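Phosphate-binding protein PstS 2 (Streptococcus pneumoniae, PDB 4H1X) probably serves as the solute-binding component of the PstSACB ABC transporter, which takes part in phosphate import into the cell. Local coordinates at residues Asn66-Ile71 and Ile232-Asn237; Asn191-Gly196 and Gly208-Glu213. One frame throughout, in Å; residues are numbered along the deposited sequence. Where two conformers were deposited one is given.

Contact 1 of 2, residues Asn66-Ile71 and Ile232-Asn237; sequences NAIGYI and IAVVVN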
ATOM      1  N   ASN A  66       4.941  13.104 -22.255  1.00 14.73           N
ATOM      2  CA  ASN A  66       3.553  12.628 -22.392  1.00 15.24           C
ATOM      3  C   ASN A  66       3.181  11.479 -21.459  1.00 15.71           C
ATOM      4  O   ASN A  66       2.073  10.935 -21.586  1.00 14.25           O
ATOM      5  CB  ASN A  66       3.329  12.142 -23.821  1.00 17.13           C
ATOM      6  CG  ASN A  66       3.385  13.223 -24.871  1.00 46.31           C
ATOM      7  OD1 ASN A  66       3.024  14.379 -24.636  1.00 40.52           O
ATOM      8  ND2 ASN A  66       3.797  12.853 -26.072  1.00 44.06           N
ATOM      9  N   ALA A  67       4.075  11.098 -20.535  1.00 12.72           N
ATOM     10  CA  ALA A  67       3.799   9.913 -19.739  1.00 11.45           C
ATOM     11  C   ALA A  67       2.980  10.192 -18.470  1.00 12.73           C
ATOM     12  O   ALA A  67       2.938  11.315 -17.951  1.00 12.57           O
ATOM     13  CB  ALA A  67       5.111   9.205 -19.374  1.00 12.28           C
ATOM     14  N   ILE A  68       2.308   9.144 -17.996  1.00  9.34           N
ATOM     15  CA  ILE A  68       1.570   9.142 -16.737  1.00  8.71           C
ATOM     16  C   ILE A  68       1.771   7.784 -16.077  1.00 12.03           C
ATOM     17  O   ILE A  68       1.745   6.751 -16.764  1.00 11.47           O
ATOM     18  CB  ILE A  68       0.062   9.491 -16.913  1.00 11.59           C
ATOM     19  CG1 ILE A  68      -0.643   9.704 -15.536  1.00 10.19           C
ATOM     20  CG2 ILE A  68      -0.695   8.445 -17.782  1.00 13.62           C
ATOM     21  CD1 ILE A  68      -2.089  10.185 -15.722  1.00 11.98           C
ATOM     22  N   GLY A  69       1.939   7.794 -14.763  1.00  8.78           N
ATOM     23  CA  GLY A  69       2.139   6.551 -14.022  1.00  9.74           C
ATOM     24  C   GLY A  69       1.642   6.698 -12.602  1.00 14.28           C
ATOM     25  O   GLY A  69       1.099   7.748 -12.232  1.00 13.00           O
ATOM     26  N   TYR A  70       1.798   5.631 -11.804  1.00 10.53           N
ATOM     27  CA  TYR A  70       1.378   5.687 -10.410  1.00  9.39           C
ATOM     28  C   TYR A  70       2.490   5.115  -9.536  1.00 11.91           C
ATOM     29  O   TYR A  70       3.170   4.157  -9.929  1.00  9.83           O
ATOM     30  CB  TYR A  70       0.034   4.972 -10.153  1.00 10.42           C
ATOM     31  CG  TYR A  70      -0.013   3.577 -10.745  1.00 11.73           C
ATOM     32  CD1 TYR A  70       0.549   2.491 -10.073  1.00 12.48           C
ATOM     33  CD2 TYR A  70      -0.631   3.337 -11.970  1.00 12.15           C
ATOM     34  CE1 TYR A  70       0.541   1.211 -10.635  1.00 13.36           C
ATOM     35  CE2 TYR A  70      -0.636   2.066 -12.541  1.00 13.01           C
ATOM     36  CZ  TYR A  70      -0.072   1.003 -11.862  1.00 14.09           C
ATOM     37  OH  TYR A  70      -0.092  -0.245 -12.443  1.00 14.01           O
ATOM     38  N   ILE A  71       2.685   5.722  -8.370  1.00  8.95           N
ATOM     39  CA  ILE A  71       3.703   5.295  -7.400  1.00  8.61           C
ATOM     40  C   ILE A  71       3.169   5.423  -5.984  1.00 12.58           C
ATOM     41  O   ILE A  71       2.213   6.183  -5.723  1.00 10.24           O
ATOM     42  CB  ILE A  71       5.004   6.185  -7.518  1.00 11.55           C
ATOM     43  CG1 ILE A  71       4.686   7.694  -7.199  1.00 12.62           C
ATOM     44  CG2 ILE A  71       5.748   6.015  -8.876  1.00 12.27           C
ATOM     45  CD1 ILE A  71       5.848   8.696  -7.175  1.00 19.22           C
ATOM     46  N   ILE A 232      -1.373   6.457  -2.936  1.00 12.30           N
ATOM     47  CA  ILE A 232      -0.861   6.272  -4.290  1.00 11.83           C
ATOM     48  C   ILE A 232      -0.942   7.631  -4.995  1.00 13.25           C
ATOM     49  O   ILE A 232      -1.995   8.269  -4.988  1.00 12.80           O
ATOM     50  CB  ILE A 232      -1.613   5.153  -5.055  1.00 14.69           C
ATOM     51  CG1 ILE A 232      -1.380   3.760  -4.402  1.00 15.70           C
ATOM     52  CG2 ILE A 232      -1.224   5.144  -6.552  1.00 12.21           C
ATOM     53  CD1 ILE A 232      -2.377   2.681  -4.835  1.00 21.07           C
ATOM     54  N   ALA A 233       0.176   8.089  -5.538  1.00  9.91           N
ATOM     55  CA  ALA A 233       0.255   9.334  -6.297  1.00 11.14           C
ATOM     56  C   ALA A 233       0.216   9.004  -7.775  1.00 12.28           C
ATOM     57  O   ALA A 233       0.901   8.059  -8.218  1.00 13.08           O
ATOM     58  CB  ALA A 233       1.554  10.077  -5.967  1.00 12.24           C
ATOM     59  N   VAL A 234      -0.561   9.764  -8.524  1.00  9.68           N
ATOM     60  CA  VAL A 234      -0.623   9.679  -9.988  1.00  8.87           C
ATOM     61  C   VAL A 234       0.302  10.762 -10.471  1.00 12.40           C
ATOM     62  O   VAL A 234       0.082  11.946 -10.153  1.00 13.32           O
ATOM     63  CB  VAL A 234      -2.058   9.814 -10.542  1.00 12.54           C
ATOM     64  CG1 VAL A 234      -2.034   9.782 -12.068  1.00 12.64           C
ATOM     65  CG2 VAL A 234      -2.952   8.706 -10.000  1.00 12.93           C
ATOM     66  N   VAL A 235       1.341  10.385 -11.197  1.00  8.21           N
ATOM     67  CA  VAL A 235       2.385  11.333 -11.536  1.00  7.58           C
ATOM     68  C   VAL A 235       2.521  11.535 -13.053  1.00 11.41           C
ATOM     69  O   VAL A 235       2.373  10.593 -13.841  1.00 11.66           O
ATOM     70  CB  VAL A 235       3.754  10.918 -10.905  1.00 12.00           C
ATOM     71  CG1 VAL A 235       3.741  11.090  -9.381  1.00 11.50           C
ATOM     72  CG2 VAL A 235       4.163   9.478 -11.281  1.00 12.46           C
ATOM     73  N   VAL A 236       2.829  12.769 -13.424  1.00  7.94           N
ATOM     74  CA  VAL A 236       3.057  13.218 -14.793  1.00  8.72           C
ATOM     75  C   VAL A 236       4.417  13.932 -14.857  1.00 13.62           C
ATOM     76  O   VAL A 236       5.029  14.205 -13.823  1.00 13.76           O
ATOM     77  CB  VAL A 236       1.907  14.135 -15.317  1.00 12.79           C
ATOM     78  CG1 VAL A 236       0.571  13.393 -15.346  1.00 13.51           C
ATOM     79  CG2 VAL A 236       1.809  15.438 -14.510  1.00 13.05           C
ATOM     80  N   ASN A 237       4.876  14.228 -16.072  1.00 11.46           N
ATOM     81  CA  ASN A 237       6.125  14.942 -16.261  1.00 11.81           C
ATOM     82  C   ASN A 237       5.939  16.389 -15.802  1.00 15.24           C
ATOM     83  O   ASN A 237       4.835  16.920 -15.907  1.00 14.75           O
ATOM     84  CB  ASN A 237       6.510  14.880 -17.735  1.00 11.90           C
ATOM     85  CG  ASN A 237       7.906  15.368 -18.003  1.00 22.99           C
ATOM     86  OD1 ASN A 237       8.155  16.562 -18.145  1.00 19.03           O
ATOM     87  ND2 ASN A 237       8.840  14.442 -18.103  1.00 15.57           N
TER
HETATM   88  O   HOH W   1       3.191  13.897 -18.533  1.00 13.49           O
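Ile68 holds CG1 anti to its backbone N (chi1 -171°), which lays its ethyl arm over Val234 and Val236, while Ile71 turns CG1 between backbone N and carbonyl carbon (chi1 62°), and from there its extended arm brings CD1 to the partner strand. On the face that carries Ile68, Tyr70, Val234 and Val236, Ile68 CD1 meets Val234 CG1 at 3.7 Å, and Ile68 lies side by side with Val236. Further along this face Tyr70 touches Ile232 through CB alone, 3.8 Å from Ile232 CG2. Its ring leads away to stack with Phe26, and its OH bonds to Arg16 N. On the face of Ile71, Ala233 and Val235, Ile71 CD1 reaches Val235 CG1 at 3.9 Å, the two side chains crossing at about a right angle. Opposite Val235, Gly69 presents only backbone, and Val235 CG2 lies 3.6 Å from Gly69 O. Branched aliphatic residues suit these places, since they fill both buried faces and are at ease in extended backbone.

Two hydrogen-bonded pairs join the strands. Gly69 N gives to Val235 O (3.0 Å) and Val235 N to Gly69 O; Ile71 and Ala233 bond likewise, with Ala233 N to Ile71 O at 2.8 Å. Where the strands part, a water bridges Ala67 O and Asn237 N. Helix 54-63 packs on the Ile71 face and helix 21-30 on the Tyr70 face. Strands 67-71 and 232-236 run antiparallel, their axes at 162°. The strand order is 49-51, 12-16, 67-72, 223-236, 81-85, with 223-236 antiparallel to both its neighbours, as in a type II periplasmic binding protein lobe.

Contact 2 of 2, residues Asn191-Gly196 and Gly208-Glu213; sequences NGSSAG and GMVSRE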
ATOM      1  N   ASN A 191       2.529 -13.925   0.618  1.00 13.54           N
ATOM      2  CA  ASN A 191       1.711 -14.718  -0.304  1.00 14.37           C
ATOM      3  C   ASN A 191       0.551 -13.833  -0.804  1.00 19.47           C
ATOM      4  O   ASN A 191       0.552 -13.425  -1.970  1.00 20.44           O
ATOM      5  CB  ASN A 191       1.276 -16.067   0.296  1.00 15.76           C
ATOM      6  CG  ASN A 191       0.872 -16.071   1.756  1.00 21.53           C
ATOM      7  OD1 ASN A 191       0.402 -15.069   2.308  1.00 18.83           O
ATOM      8  ND2 ASN A 191       1.011 -17.216   2.395  1.00 18.84           N
ATOM      9  N   GLY A 192      -0.347 -13.457   0.093  1.00 14.51           N
ATOM     10  CA  GLY A 192      -1.485 -12.600  -0.238  1.00 13.78           C
ATOM     11  C   GLY A 192      -2.359 -12.397   0.966  1.00 14.21           C
ATOM     12  O   GLY A 192      -2.239 -13.146   1.941  1.00 11.46           O
ATOM     13  N   SER A 193      -3.215 -11.368   0.920  1.00 11.62           N
ATOM     14  CA  SER A 193      -4.080 -11.025   2.054  1.00 10.96           C
ATOM     15  C   SER A 193      -4.980 -12.216   2.471  1.00 13.20           C
ATOM     16  O   SER A 193      -5.049 -12.536   3.669  1.00 12.94           O
ATOM     17  CB  SER A 193      -4.933  -9.795   1.723  1.00 12.22           C
ATOM     18  OG  SER A 193      -4.137  -8.630   1.531  1.00 14.05           O
ATOM     19  N   SER A 194      -5.635 -12.878   1.494  1.00 11.12           N
ATOM     20  CA  SER A 194      -6.529 -13.998   1.778  1.00 12.02           C
ATOM     21  C   SER A 194      -5.785 -15.122   2.487  1.00 14.55           C
ATOM     22  O   SER A 194      -6.294 -15.643   3.490  1.00 12.59           O
ATOM     23  CB  SER A 194      -7.186 -14.509   0.496  1.00 15.14           C
ATOM     24  OG  SER A 194      -8.097 -13.526   0.029  1.00 19.32           O
ATOM     25  N   ALA A 195      -4.545 -15.448   2.022  1.00 12.83           N
ATOM     26  CA  ALA A 195      -3.727 -16.508   2.636  1.00 13.71           C
ATOM     27  C   ALA A 195      -3.291 -16.143   4.071  1.00 15.95           C
ATOM     28  O   ALA A 195      -3.283 -17.012   4.932  1.00 15.29           O
ATOM     29  CB  ALA A 195      -2.510 -16.824   1.775  1.00 15.33           C
ATOM     30  N   GLY A 196      -3.048 -14.859   4.328  1.00 13.42           N
ATOM     31  CA  GLY A 196      -2.707 -14.367   5.663  1.00 11.98           C
ATOM     32  C   GLY A 196      -3.872 -14.525   6.638  1.00 13.87           C
ATOM     33  O   GLY A 196      -3.692 -14.985   7.774  1.00 11.85           O
ATOM     34  N   GLY A 208      -1.444 -11.830  10.743  1.00  8.33           N
ATOM     35  CA  GLY A 208      -1.694 -11.749   9.307  1.00  8.81           C
ATOM     36  C   GLY A 208      -1.527 -10.330   8.814  1.00 12.05           C
ATOM     37  O   GLY A 208      -1.737  -9.378   9.578  1.00 13.42           O
HETATM   38  N   MSE A 209      -1.159 -10.184   7.535  1.00  8.34           N
HETATM   39  CA  MSE A 209      -0.969  -8.898   6.861  1.00  7.99           C
HETATM   40  C   MSE A 209      -1.963  -8.815   5.720  1.00 12.14           C
HETATM   41  O   MSE A 209      -1.990  -9.697   4.860  1.00  9.96           O
HETATM   42  CB  MSE A 209       0.456  -8.715   6.310  1.00  8.47           C
HETATM   43  CG  MSE A 209       1.562  -8.983   7.308  1.00 12.12           C
HETATM   44 SE   MSE A 209       3.312  -8.774   6.420  0.75 15.24          SE
HETATM   45  CE  MSE A 209       3.343 -10.333   5.255  1.00 12.75           C
ATOM     46  N   VAL A 210      -2.781  -7.769   5.726  1.00  9.13           N
ATOM     47  CA  VAL A 210      -3.891  -7.565   4.778  1.00  9.04           C
ATOM     48  C   VAL A 210      -3.802  -6.127   4.276  1.00 13.24           C
ATOM     49  O   VAL A 210      -3.912  -5.208   5.077  1.00 13.73           O
ATOM     50  CB  VAL A 210      -5.244  -7.886   5.490  1.00 12.96           C
ATOM     51  CG1 VAL A 210      -6.435  -7.617   4.558  1.00 13.18           C
ATOM     52  CG2 VAL A 210      -5.278  -9.338   6.002  1.00 12.42           C
ATOM     53  N   SER A 211      -3.602  -5.918   2.961  1.00 10.53           N
ATOM     54  CA  SER A 211      -3.428  -4.548   2.429  1.00 10.67           C
ATOM     55  C   SER A 211      -4.743  -3.977   1.855  1.00 14.21           C
ATOM     56  O   SER A 211      -4.739  -3.278   0.838  1.00 13.91           O
ATOM     57  CB  SER A 211      -2.334  -4.547   1.359  1.00 12.23           C
ATOM     58  OG  SER A 211      -2.575  -5.628   0.470  1.00 16.82           O
ATOM     59  N   ARG A 212      -5.862  -4.249   2.534  1.00 10.74           N
ATOM     60  CA  ARG A 212      -7.195  -3.793   2.125  1.00 10.67           C
ATOM     61  C   ARG A 212      -8.143  -3.971   3.285  1.00 14.22           C
ATOM     62  O   ARG A 212      -7.754  -4.554   4.300  1.00 12.99           O
ATOM     63  CB  ARG A 212      -7.693  -4.635   0.920  1.00 13.46           C
ATOM     64  CG  ARG A 212      -7.693  -6.147   1.175  1.00 18.11           C
ATOM     65  CD  ARG A 212      -8.430  -6.965   0.117  1.00 22.48           C
ATOM     66  NE  ARG A 212      -8.211  -8.415   0.259  1.00 17.49           N
ATOM     67  CZ  ARG A 212      -8.828  -9.188   1.156  1.00 27.45           C
ATOM     68  NH1 ARG A 212      -9.696  -8.663   2.010  1.00 16.02           N
ATOM     69  NH2 ARG A 212      -8.577 -10.498   1.205  1.00 14.99           N
ATOM     70  N   GLU A 213      -9.380  -3.503   3.137  1.00 12.84           N
ATOM     71  CA  GLU A 213     -10.386  -3.716   4.169  0.50 12.73           C
ATOM     72  C   GLU A 213     -10.723  -5.208   4.181  1.00 15.18           C
ATOM     73  O   GLU A 213     -10.625  -5.866   3.136  1.00 15.20           O
ATOM     74  CB  GLU A 213     -11.631  -2.848   3.880  0.50 14.52           C
ATOM     75  CG  GLU A 213     -12.608  -2.721   5.041  0.50 22.61           C
ATOM     76  CD  GLU A 213     -13.884  -1.944   4.758  0.50 36.92           C
ATOM     77  OE1 GLU A 213     -13.980  -1.312   3.682  0.50 26.58           O
ATOM     78  OE2 GLU A 213     -14.812  -2.009   5.599  0.50 26.05           O
TER
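Ser193 sets its CB obliquely against the guanidinium of Arg212, 3.7 Å from Arg212 NH2, and the same CB lies 3.9 Å from Val210 CG1. That methyl, CG1, lies over one face of the Arg212 guanidinium, offset toward its rim. The Ser193 hydroxyl, anti to its carbonyl carbon (chi1 -65°), turns to the chain leaving the strand and accepts a hydrogen bond from Ser211 N, 3.1 Å from Ser193 OG and fairly straight at 157°. Serine suits this place: it is small enough to sit against both Val210 and Arg212, yet carries an acceptor for a backbone N-H just beyond the strand.

With CG between its backbone N and carbonyl carbon (chi1 55°) and the chain extended on to NE, Arg212 brings its charged end beside the first turn of the helix. Ser194 OG sits at the guanidinium edge, 3.3 Å from Arg212 NH2. Arg212 NH1 bonds Glu213 O at 3.2 Å and also forms a salt bridge with Glu218, which help to fix its rotation.

Deeper in, Gly196 and Gly208 bring helix and strand backbones together, their CA atoms 4.6 Å apart. Glycine suits both: a CB on Gly196 would fall 3.3 Å from Met209 O, and one on Gly208 3.0 Å from Gly196 O, both tight. Gly192 occupies the N-cap, and its O receives Gly196 N to close the first turn. Helix 193-202 thus lies against the strand that follows it, part of the beta-alpha-beta crossover from strand 183-190 to strand 207-210, which passes strand 155-162 in the parallel sheet.

How the contacts relate
Contacts 1 and 2 lie in different lobes, on opposite sides of the chain's centre, with centres 26 Å apart and nearest atoms about 9 Å apart, without touching. One strand system connects them: strand 103-110 pairs with 207-210 of contact 2 and with 223-236, whose far end makes contact 1. Near each contact a side chain, Tyr70 or Ser211, bonds a residue at or just past the end of a parallel strand, Arg16 in the one case and Ser163 in the other. As in related binding proteins, phosphate would probably sit between the lobes, near such strand ends and helix N-termini.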